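Penaeus monodon metallodensovirus major capsid protein (Penaeus monodon metallodensovirus, PDB 6WH7) forms, in sixty copies, the capsid of this shrimp densovirus, a shell that probably protects the viral genome and carries it into host cells. Local coordinates at residues G125-L133 against W211-H219; Y156-L167 against A269-P277. All blocks are in the same frame, centred on the assembly; numbering follows the deposited sequence.

Contact 1 of 2, residues G125-L133 against W211-H219; sequences GYTLSNLIL and WKQGDDALH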
loop_
_atom_site.group_PDB
_atom_site.type_symbol
_atom_site.label_atom_id
_atom_site.label_comp_id
_atom_site.label_asym_id
_atom_site.label_seq_id
_atom_site.Cartn_x
_atom_site.Cartn_y
_atom_site.Cartn_z
ATOM N N GLY A 125 -16.079 -29.061 -83.110
ATOM C CA GLY A 125 -15.812 -27.648 -83.265
ATOM C C GLY A 125 -14.830 -27.387 -84.381
ATOM O O GLY A 125 -14.126 -28.287 -84.844
ATOM N N TYR A 126 -14.796 -26.129 -84.807
ATOM C CA TYR A 126 -13.874 -25.705 -85.845
ATOM C C TYR A 126 -13.416 -24.286 -85.561
ATOM O O TYR A 126 -14.053 -23.540 -84.821
ATOM C CB TYR A 126 -14.503 -25.798 -87.235
ATOM C CG TYR A 126 -15.592 -24.800 -87.513
ATOM C CD1 TYR A 126 -15.318 -23.618 -88.171
ATOM C CD2 TYR A 126 -16.890 -25.033 -87.112
ATOM C CE1 TYR A 126 -16.302 -22.711 -88.427
ATOM C CE2 TYR A 126 -17.877 -24.123 -87.365
ATOM C CZ TYR A 126 -17.577 -22.967 -88.024
ATOM O OH TYR A 126 -18.566 -22.057 -88.278
ATOM N N THR A 127 -12.286 -23.925 -86.155
ATOM C CA THR A 127 -11.694 -22.611 -85.973
ATOM C C THR A 127 -11.391 -22.005 -87.329
ATOM O O THR A 127 -10.758 -22.645 -88.169
ATOM C CB THR A 127 -10.413 -22.681 -85.145
ATOM O OG1 THR A 127 -10.706 -23.210 -83.850
ATOM C CG2 THR A 127 -9.828 -21.308 -84.982
ATOM N N LEU A 128 -11.858 -20.785 -87.542
ATOM C CA LEU A 128 -11.489 -19.976 -88.692
ATOM C C LEU A 128 -10.405 -19.007 -88.269
ATOM O O LEU A 128 -10.565 -18.292 -87.280
ATOM C CB LEU A 128 -12.697 -19.223 -89.235
ATOM C CG LEU A 128 -13.414 -19.853 -90.414
ATOM C CD1 LEU A 128 -13.791 -21.258 -90.124
ATOM C CD2 LEU A 128 -14.651 -19.045 -90.699
ATOM N N SER A 129 -9.308 -18.986 -89.007
ATOM C CA SER A 129 -8.125 -18.290 -88.546
ATOM C C SER A 129 -7.407 -17.637 -89.710
ATOM O O SER A 129 -7.426 -18.142 -90.830
ATOM C CB SER A 129 -7.184 -19.251 -87.835
ATOM O OG SER A 129 -6.009 -18.582 -87.458
ATOM N N ASN A 130 -6.771 -16.503 -89.422
ATOM C CA ASN A 130 -5.809 -15.858 -90.312
ATOM C C ASN A 130 -6.453 -15.514 -91.656
ATOM O O ASN A 130 -6.084 -16.019 -92.716
ATOM C CB ASN A 130 -4.576 -16.747 -90.465
ATOM C CG ASN A 130 -3.873 -16.962 -89.152
ATOM O OD1 ASN A 130 -3.699 -18.089 -88.710
ATOM N ND2 ASN A 130 -3.454 -15.880 -88.523
ATOM N N LEU A 131 -7.424 -14.609 -91.566
ATOM C CA LEU A 131 -8.194 -14.204 -92.730
ATOM C C LEU A 131 -7.355 -13.339 -93.649
ATOM O O LEU A 131 -6.695 -12.402 -93.198
ATOM C CB LEU A 131 -9.441 -13.445 -92.298
ATOM C CG LEU A 131 -10.325 -12.924 -93.418
ATOM C CD1 LEU A 131 -10.913 -14.066 -94.196
ATOM C CD2 LEU A 131 -11.400 -12.062 -92.872
ATOM N N ILE A 132 -7.382 -13.654 -94.941
ATOM C CA ILE A 132 -6.740 -12.854 -95.974
ATOM C C ILE A 132 -7.800 -12.484 -96.994
ATOM O O ILE A 132 -8.382 -13.362 -97.634
ATOM C CB ILE A 132 -5.576 -13.591 -96.651
ATOM C CG1 ILE A 132 -4.449 -13.830 -95.661
ATOM C CG2 ILE A 132 -5.064 -12.794 -97.827
ATOM C CD1 ILE A 132 -3.397 -14.755 -96.180
ATOM N N LEU A 133 -8.041 -11.194 -97.150
ATOM C CA LEU A 133 -9.067 -10.683 -98.040
ATOM C C LEU A 133 -8.431 -10.124 -99.300
ATOM O O LEU A 133 -7.383 -9.477 -99.243
ATOM C CB LEU A 133 -9.876 -9.603 -97.335
ATOM C CG LEU A 133 -10.664 -10.059 -96.116
ATOM C CD1 LEU A 133 -11.174 -8.869 -95.382
ATOM C CD2 LEU A 133 -11.814 -10.930 -96.539
ATOM N N TRP A 211 -15.510 -10.039 -89.721
ATOM C CA TRP A 211 -14.208 -10.565 -89.365
ATOM C C TRP A 211 -13.193 -10.012 -90.345
ATOM O O TRP A 211 -13.360 -10.133 -91.559
ATOM C CB TRP A 211 -14.256 -12.090 -89.333
ATOM C CG TRP A 211 -13.008 -12.778 -88.944
ATOM C CD1 TRP A 211 -12.329 -12.631 -87.783
ATOM C CD2 TRP A 211 -12.416 -13.895 -89.607
ATOM N NE1 TRP A 211 -11.275 -13.499 -87.729
ATOM C CE2 TRP A 211 -11.319 -14.299 -88.837
ATOM C CE3 TRP A 211 -12.686 -14.572 -90.799
ATOM C CZ2 TRP A 211 -10.488 -15.339 -89.221
ATOM C CZ3 TRP A 211 -11.865 -15.603 -91.170
ATOM C CH2 TRP A 211 -10.776 -15.978 -90.393
ATOM N N LYS A 212 -12.160 -9.383 -89.810
ATOM C CA LYS A 212 -11.251 -8.553 -90.571
ATOM C C LYS A 212 -9.866 -9.171 -90.528
ATOM O O LYS A 212 -9.571 -10.011 -89.678
ATOM C CB LYS A 212 -11.219 -7.137 -90.003
ATOM C CG LYS A 212 -12.538 -6.409 -90.112
ATOM C CD LYS A 212 -12.444 -5.005 -89.582
ATOM C CE LYS A 212 -13.713 -4.217 -89.869
ATOM N NZ LYS A 212 -14.863 -4.619 -89.011
ATOM N N GLN A 213 -9.030 -8.786 -91.483
ATOM C CA GLN A 213 -7.634 -9.176 -91.416
ATOM C C GLN A 213 -7.038 -8.691 -90.107
ATOM O O GLN A 213 -7.231 -7.540 -89.712
ATOM C CB GLN A 213 -6.850 -8.604 -92.588
ATOM C CG GLN A 213 -7.211 -9.162 -93.932
ATOM C CD GLN A 213 -6.350 -8.573 -95.014
ATOM O OE1 GLN A 213 -5.816 -7.481 -94.857
ATOM N NE2 GLN A 213 -6.184 -9.295 -96.107
ATOM N N GLY A 214 -6.324 -9.573 -89.427
ATOM C CA GLY A 214 -5.729 -9.247 -88.163
ATOM C C GLY A 214 -6.586 -9.558 -86.961
ATOM O O GLY A 214 -6.069 -9.565 -85.842
ATOM N N ASP A 215 -7.876 -9.808 -87.153
ATOM C CA ASP A 215 -8.710 -10.212 -86.039
ATOM C C ASP A 215 -8.309 -11.592 -85.543
ATOM O O ASP A 215 -7.710 -12.396 -86.258
ATOM C CB ASP A 215 -10.186 -10.220 -86.422
ATOM C CG ASP A 215 -10.782 -8.840 -86.479
ATOM O OD1 ASP A 215 -10.138 -7.893 -85.990
ATOM O OD2 ASP A 215 -11.912 -8.703 -86.983
ATOM N N ASP A 216 -8.656 -11.858 -84.291
ATOM C CA ASP A 216 -8.391 -13.151 -83.696
ATOM C C ASP A 216 -9.234 -14.221 -84.374
ATOM O O ASP A 216 -10.225 -13.938 -85.046
ATOM C CB ASP A 216 -8.681 -13.113 -82.200
ATOM C CG ASP A 216 -7.702 -12.244 -81.441
ATOM O OD1 ASP A 216 -6.621 -11.945 -81.989
ATOM O OD2 ASP A 216 -8.018 -11.846 -80.300
ATOM N N ALA A 217 -8.813 -15.468 -84.203
ATOM C CA ALA A 217 -9.485 -16.576 -84.856
ATOM C C ALA A 217 -10.911 -16.723 -84.350
ATOM O O ALA A 217 -11.239 -16.351 -83.222
ATOM C CB ALA A 217 -8.716 -17.870 -84.624
ATOM N N LEU A 218 -11.765 -17.270 -85.204
ATOM C CA LEU A 218 -13.162 -17.514 -84.880
ATOM C C LEU A 218 -13.308 -18.970 -84.461
ATOM O O LEU A 218 -13.146 -19.873 -85.282
ATOM C CB LEU A 218 -14.048 -17.202 -86.078
ATOM C CG LEU A 218 -14.047 -15.774 -86.596
ATOM C CD1 LEU A 218 -14.902 -15.692 -87.829
ATOM C CD2 LEU A 218 -14.538 -14.827 -85.536
ATOM N N HIS A 219 -13.620 -19.195 -83.192
ATOM C CA HIS A 219 -13.766 -20.533 -82.639
ATOM C C HIS A 219 -15.243 -20.846 -82.489
ATOM O O HIS A 219 -15.998 -20.030 -81.955
ATOM C CB HIS A 219 -13.085 -20.639 -81.277
ATOM C CG HIS A 219 -11.643 -20.247 -81.283
ATOM N ND1 HIS A 219 -10.654 -21.043 -81.816
ATOM C CD2 HIS A 219 -11.022 -19.134 -80.825
ATOM C CE1 HIS A 219 -9.485 -20.442 -81.678
ATOM N NE2 HIS A 219 -9.682 -19.280 -81.084
#
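Leu131 lies over one face of the Trp211 indole, its CB 3.5 Å from the centroid of the six-membered ring and only 16° off the ring normal, a CH-pi contact. The pair joins strand D of the viral jelly roll (118-135) to the end of strand F, where the F-G connection leaves the CHEF sheet for the BIDG sheet. Trp211 suits this passage because its broad, flat ring offers two apolar faces, one to Leu131 of strand D and the other to Leu218 CD1, 3.5 Å above it at the start of strand G, so the indole is sandwiched between two leucines. Its CG stands anti to the backbone N (chi1 -178°), which swings the ring toward strand D, and its one polar atom is satisfied within the F-G connection, NE1 donating to Asp216 O at 2.9 Å. Between them a type II turn from Lys212 to Asp215 reverses the chain; Gly214 supplies its positive phi, and Lys212 N donates to Asp215 OD2 from above the carboxylate plane. The extended Gln213 side chain crosses those of Ile132 and Leu133, its CG 3.4 Å from Leu131 O, while OE1 bonds to Thr153 OG1. Strand G then pairs antiparallel with strand D: Leu128 N donates to Leu218 O at 2.8 Å, Leu218 N donates back to Leu128 O, and the two leucines turn to the buried side. Thr127 and His219 lie side by side on the other face, where a small polar residue suits an imidazole partner; Thr127 OG1 meets the ring edge, hydrogen-bonded to His219 ND1 at 3.0 Å.

Contact 2 of 2, residues Y156-L167 against A269-P277; sequences YMIHSIDDQQCL and AGHYLSFPP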
loop_
_atom_site.group_PDB
_atom_site.type_symbol
_atom_site.label_atom_id
_atom_site.label_comp_id
_atom_site.label_asym_id
_atom_site.label_seq_id
_atom_site.Cartn_x
_atom_site.Cartn_y
_atom_site.Cartn_z
ATOM N N TYR A 156 -14.181 -6.828 -94.887
ATOM C CA TYR A 156 -14.318 -7.863 -93.881
ATOM C C TYR A 156 -15.115 -9.000 -94.488
ATOM O O TYR A 156 -15.828 -8.823 -95.476
ATOM C CB TYR A 156 -14.996 -7.337 -92.616
ATOM C CG TYR A 156 -16.291 -6.622 -92.888
ATOM C CD1 TYR A 156 -17.479 -7.316 -93.033
ATOM C CD2 TYR A 156 -16.326 -5.246 -92.987
ATOM C CE1 TYR A 156 -18.647 -6.658 -93.285
ATOM C CE2 TYR A 156 -17.490 -4.589 -93.232
ATOM C CZ TYR A 156 -18.645 -5.291 -93.382
ATOM O OH TYR A 156 -19.808 -4.619 -93.631
ATOM N N MET A 157 -14.975 -10.176 -93.902
ATOM C CA MET A 157 -15.824 -11.304 -94.237
ATOM C C MET A 157 -16.790 -11.520 -93.088
ATOM O O MET A 157 -16.398 -11.469 -91.922
ATOM C CB MET A 157 -15.007 -12.567 -94.501
ATOM C CG MET A 157 -15.853 -13.758 -94.891
ATOM S SD MET A 157 -14.894 -15.208 -95.300
ATOM C CE MET A 157 -14.321 -15.671 -93.681
ATOM N N ILE A 158 -18.052 -11.736 -93.417
ATOM C CA ILE A 158 -19.097 -11.849 -92.412
ATOM C C ILE A 158 -19.282 -13.319 -92.078
ATOM O O ILE A 158 -19.602 -14.122 -92.956
ATOM C CB ILE A 158 -20.411 -11.234 -92.908
ATOM C CG1 ILE A 158 -20.199 -9.780 -93.296
ATOM C CG2 ILE A 158 -21.452 -11.306 -91.829
ATOM C CD1 ILE A 158 -21.362 -9.175 -93.995
ATOM N N HIS A 159 -19.077 -13.676 -90.820
ATOM C CA HIS A 159 -19.461 -14.988 -90.331
ATOM C C HIS A 159 -20.832 -14.865 -89.693
ATOM O O HIS A 159 -21.010 -14.102 -88.742
ATOM C CB HIS A 159 -18.476 -15.540 -89.313
ATOM C CG HIS A 159 -18.791 -16.939 -88.899
ATOM N ND1 HIS A 159 -18.532 -18.023 -89.701
ATOM C CD2 HIS A 159 -19.452 -17.419 -87.823
ATOM C CE1 HIS A 159 -18.952 -19.121 -89.103
ATOM N NE2 HIS A 159 -19.518 -18.781 -87.963
ATOM N N SER A 160 -21.790 -15.620 -90.201
ATOM C CA SER A 160 -23.160 -15.545 -89.737
ATOM C C SER A 160 -23.544 -16.856 -89.076
ATOM O O SER A 160 -23.314 -17.928 -89.638
ATOM C CB SER A 160 -24.101 -15.245 -90.895
ATOM O OG SER A 160 -23.809 -13.988 -91.468
ATOM N N ILE A 161 -24.111 -16.766 -87.883
ATOM C CA ILE A 161 -24.718 -17.898 -87.205
ATOM C C ILE A 161 -26.218 -17.678 -87.227
ATOM O O ILE A 161 -26.698 -16.629 -86.789
ATOM C CB ILE A 161 -24.216 -18.036 -85.762
ATOM C CG1 ILE A 161 -22.720 -18.310 -85.737
ATOM C CG2 ILE A 161 -24.944 -19.143 -85.069
ATOM C CD1 ILE A 161 -22.149 -18.277 -84.368
ATOM N N ASP A 162 -26.962 -18.654 -87.720
ATOM C CA ASP A 162 -28.400 -18.490 -87.842
ATOM C C ASP A 162 -29.027 -19.210 -86.658
ATOM O O ASP A 162 -29.300 -20.408 -86.714
ATOM C CB ASP A 162 -28.869 -19.063 -89.170
ATOM C CG ASP A 162 -30.295 -18.733 -89.471
ATOM O OD1 ASP A 162 -30.895 -17.951 -88.712
ATOM O OD2 ASP A 162 -30.815 -19.256 -90.471
ATOM N N ASP A 163 -29.322 -18.445 -85.613
ATOM C CA ASP A 163 -29.898 -18.939 -84.372
ATOM C C ASP A 163 -31.407 -19.027 -84.440
ATOM O O ASP A 163 -32.001 -19.989 -83.947
ATOM C CB ASP A 163 -29.478 -18.036 -83.221
ATOM C CG ASP A 163 -28.023 -18.194 -82.870
ATOM O OD1 ASP A 163 -27.455 -19.249 -83.201
ATOM O OD2 ASP A 163 -27.442 -17.258 -82.284
ATOM N N GLN A 164 -32.038 -18.015 -85.025
ATOM C CA GLN A 164 -33.475 -18.012 -85.215
ATOM C C GLN A 164 -33.909 -18.930 -86.340
ATOM O O GLN A 164 -35.113 -19.110 -86.534
ATOM C CB GLN A 164 -33.944 -16.590 -85.475
ATOM C CG GLN A 164 -33.720 -15.664 -84.301
ATOM C CD GLN A 164 -34.613 -15.990 -83.128
ATOM O OE1 GLN A 164 -34.213 -16.684 -82.202
ATOM N NE2 GLN A 164 -35.827 -15.469 -83.154
ATOM N N GLN A 165 -32.964 -19.516 -87.068
ATOM C CA GLN A 165 -33.243 -20.424 -88.175
ATOM C C GLN A 165 -34.101 -19.742 -89.241
ATOM O O GLN A 165 -35.200 -20.181 -89.579
ATOM C CB GLN A 165 -33.887 -21.719 -87.679
ATOM C CG GLN A 165 -34.039 -22.779 -88.746
ATOM C CD GLN A 165 -34.535 -24.073 -88.191
ATOM O OE1 GLN A 165 -34.636 -24.229 -86.988
ATOM N NE2 GLN A 165 -34.861 -25.010 -89.059
ATOM N N CYS A 166 -33.588 -18.621 -89.742
ATOM C CA CYS A 166 -34.151 -18.047 -90.955
ATOM C C CYS A 166 -34.154 -19.071 -92.076
ATOM O O CYS A 166 -35.125 -19.183 -92.830
ATOM C CB CYS A 166 -33.357 -16.812 -91.369
ATOM S SG CYS A 166 -33.359 -15.482 -90.175
ATOM N N LEU A 167 -33.077 -19.837 -92.190
ATOM C CA LEU A 167 -32.921 -20.865 -93.209
ATOM C C LEU A 167 -32.990 -22.218 -92.522
ATOM O O LEU A 167 -32.082 -22.588 -91.774
ATOM C CB LEU A 167 -31.602 -20.691 -93.953
ATOM C CG LEU A 167 -31.566 -19.729 -95.135
ATOM C CD1 LEU A 167 -31.893 -18.328 -94.710
ATOM C CD2 LEU A 167 -30.189 -19.767 -95.755
ATOM N N ALA A 269 -26.732 -24.385 -85.027
ATOM C CA ALA A 269 -27.209 -23.337 -85.900
ATOM C C ALA A 269 -26.415 -23.319 -87.197
ATOM O O ALA A 269 -25.283 -23.801 -87.272
ATOM C CB ALA A 269 -27.113 -21.984 -85.205
ATOM N N GLY A 270 -27.039 -22.773 -88.236
ATOM C CA GLY A 270 -26.368 -22.671 -89.516
ATOM C C GLY A 270 -25.251 -21.667 -89.445
ATOM O O GLY A 270 -25.445 -20.541 -88.979
ATOM N N HIS A 271 -24.068 -22.069 -89.876
ATOM C CA HIS A 271 -22.957 -21.144 -89.991
ATOM C C HIS A 271 -22.729 -20.814 -91.452
ATOM O O HIS A 271 -22.786 -21.688 -92.317
ATOM C CB HIS A 271 -21.681 -21.679 -89.355
ATOM C CG HIS A 271 -21.743 -21.750 -87.864
ATOM N ND1 HIS A 271 -20.692 -22.197 -87.100
ATOM C CD2 HIS A 271 -22.740 -21.460 -87.000
ATOM C CE1 HIS A 271 -21.026 -22.148 -85.825
ATOM N NE2 HIS A 271 -22.268 -21.713 -85.738
ATOM N N TYR A 272 -22.491 -19.540 -91.711
ATOM C CA TYR A 272 -22.542 -18.980 -93.045
ATOM C C TYR A 272 -21.437 -17.955 -93.181
ATOM O O TYR A 272 -21.182 -17.184 -92.256
ATOM C CB TYR A 272 -23.893 -18.322 -93.289
ATOM C CG TYR A 272 -25.057 -19.270 -93.232
ATOM C CD1 TYR A 272 -25.178 -20.310 -94.130
ATOM C CD2 TYR A 272 -25.983 -19.177 -92.218
ATOM C CE1 TYR A 272 -26.234 -21.175 -94.063
ATOM C CE2 TYR A 272 -27.029 -20.041 -92.138
ATOM C CZ TYR A 272 -27.151 -21.037 -93.059
ATOM O OH TYR A 272 -28.208 -21.899 -92.965
ATOM N N LEU A 273 -20.780 -17.957 -94.329
ATOM C CA LEU A 273 -19.802 -16.941 -94.664
ATOM C C LEU A 273 -20.344 -16.091 -95.795
ATOM O O LEU A 273 -20.972 -16.602 -96.723
ATOM C CB LEU A 273 -18.462 -17.559 -95.049
ATOM C CG LEU A 273 -17.789 -18.254 -93.876
ATOM C CD1 LEU A 273 -16.523 -18.931 -94.306
ATOM C CD2 LEU A 273 -17.513 -17.263 -92.781
ATOM N N SER A 274 -20.103 -14.792 -95.709
ATOM C CA SER A 274 -20.693 -13.855 -96.645
ATOM C C SER A 274 -19.807 -12.627 -96.705
ATOM O O SER A 274 -18.997 -12.382 -95.812
ATOM C CB SER A 274 -22.117 -13.489 -96.226
ATOM O OG SER A 274 -22.707 -12.590 -97.136
ATOM N N PHE A 275 -19.964 -11.864 -97.774
ATOM C CA PHE A 275 -19.238 -10.617 -97.856
ATOM C C PHE A 275 -20.212 -9.455 -97.906
ATOM O O PHE A 275 -21.333 -9.602 -98.395
ATOM C CB PHE A 275 -18.326 -10.571 -99.085
ATOM C CG PHE A 275 -17.234 -11.579 -99.052
ATOM C CD1 PHE A 275 -16.096 -11.357 -98.314
ATOM C CD2 PHE A 275 -17.339 -12.747 -99.767
ATOM C CE1 PHE A 275 -15.097 -12.281 -98.282
ATOM C CE2 PHE A 275 -16.336 -13.672 -99.737
ATOM C CZ PHE A 275 -15.217 -13.439 -98.995
ATOM N N PRO A 276 -19.822 -8.294 -97.396
ATOM C CA PRO A 276 -20.694 -7.138 -97.452
ATOM C C PRO A 276 -20.868 -6.664 -98.880
ATOM O O PRO A 276 -19.921 -6.710 -99.675
ATOM C CB PRO A 276 -19.947 -6.100 -96.608
ATOM C CG PRO A 276 -18.544 -6.494 -96.725
ATOM C CD PRO A 276 -18.553 -7.980 -96.729
ATOM N N PRO A 277 -22.071 -6.238 -99.255
ATOM C CA PRO A 277 -22.250 -5.644 -100.580
ATOM C C PRO A 277 -21.546 -4.302 -100.659
ATOM O O PRO A 277 -21.771 -3.416 -99.832
ATOM C CB PRO A 277 -23.768 -5.491 -100.690
ATOM C CG PRO A 277 -24.223 -5.391 -99.301
ATOM C CD PRO A 277 -23.322 -6.254 -98.491
#
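Ser160 and Tyr272 form a reciprocal backbone pair, Ser160 N donating to Tyr272 O at 2.7 Å and Tyr272 N donating back to Ser160 O. Ile158 and Ser274 form a second such pair, and a single bond from Asp162 N to Gly270 O completes the ladder. Beyond it the Asp162 carboxylate, its CG anti to the backbone N (chi1 -170°), holds the following turn: OD1 takes Cys166 N through its syn lone pair, and OD2 takes Leu167 N at 2.9 Å, one short side chain serving two amides. On the inward face His159 turns its edge to the face of His271, centroids 5.0 Å apart and planes at 77°; His271 ND1 is probably hydrogen-bonded to Tyr126 OH. Ile161 CG1 lies 3.4 Å from His271 CD2. Tyr272, on the other face, receives Asp162 CB at its ring edge; Gly270 suits its place because the Tyr272 hydroxyl lies where a CB would stand. Where 157-162 begins and 270-274 runs out, Met157 SD makes an oblique Met-aromatic contact with Phe275, and Pro276 CG covers a face of Tyr156. Strands 157-162 and 270-274 are thus E and H, the inner pair of the CHEF sheet in the viral jelly roll.

How the contacts relate
The centres of contacts 1 and 2 lie 14 Å apart, on the same side of the chain's centre. Their segments alternate along the sequence: 125-133, 156-167, 211-219, then 269-277. Contact 1 belongs largely to the BIDG sheet and contact 2 to the CHEF sheet, so together they span both layers of the jelly roll. Strand 207-211 ties them directly, since Trp211 N probably bonds to Met157 O at 2.8 Å. Across the interior, Leu131 packs on Met157 and Leu128 on Leu273. Strands far apart in sequence are thus brought face to face across the two sheets, and both contacts also meet the N-terminal part of the same neighbouring subunit, contact 1 at its Val46 and contact 2 at its Ile53.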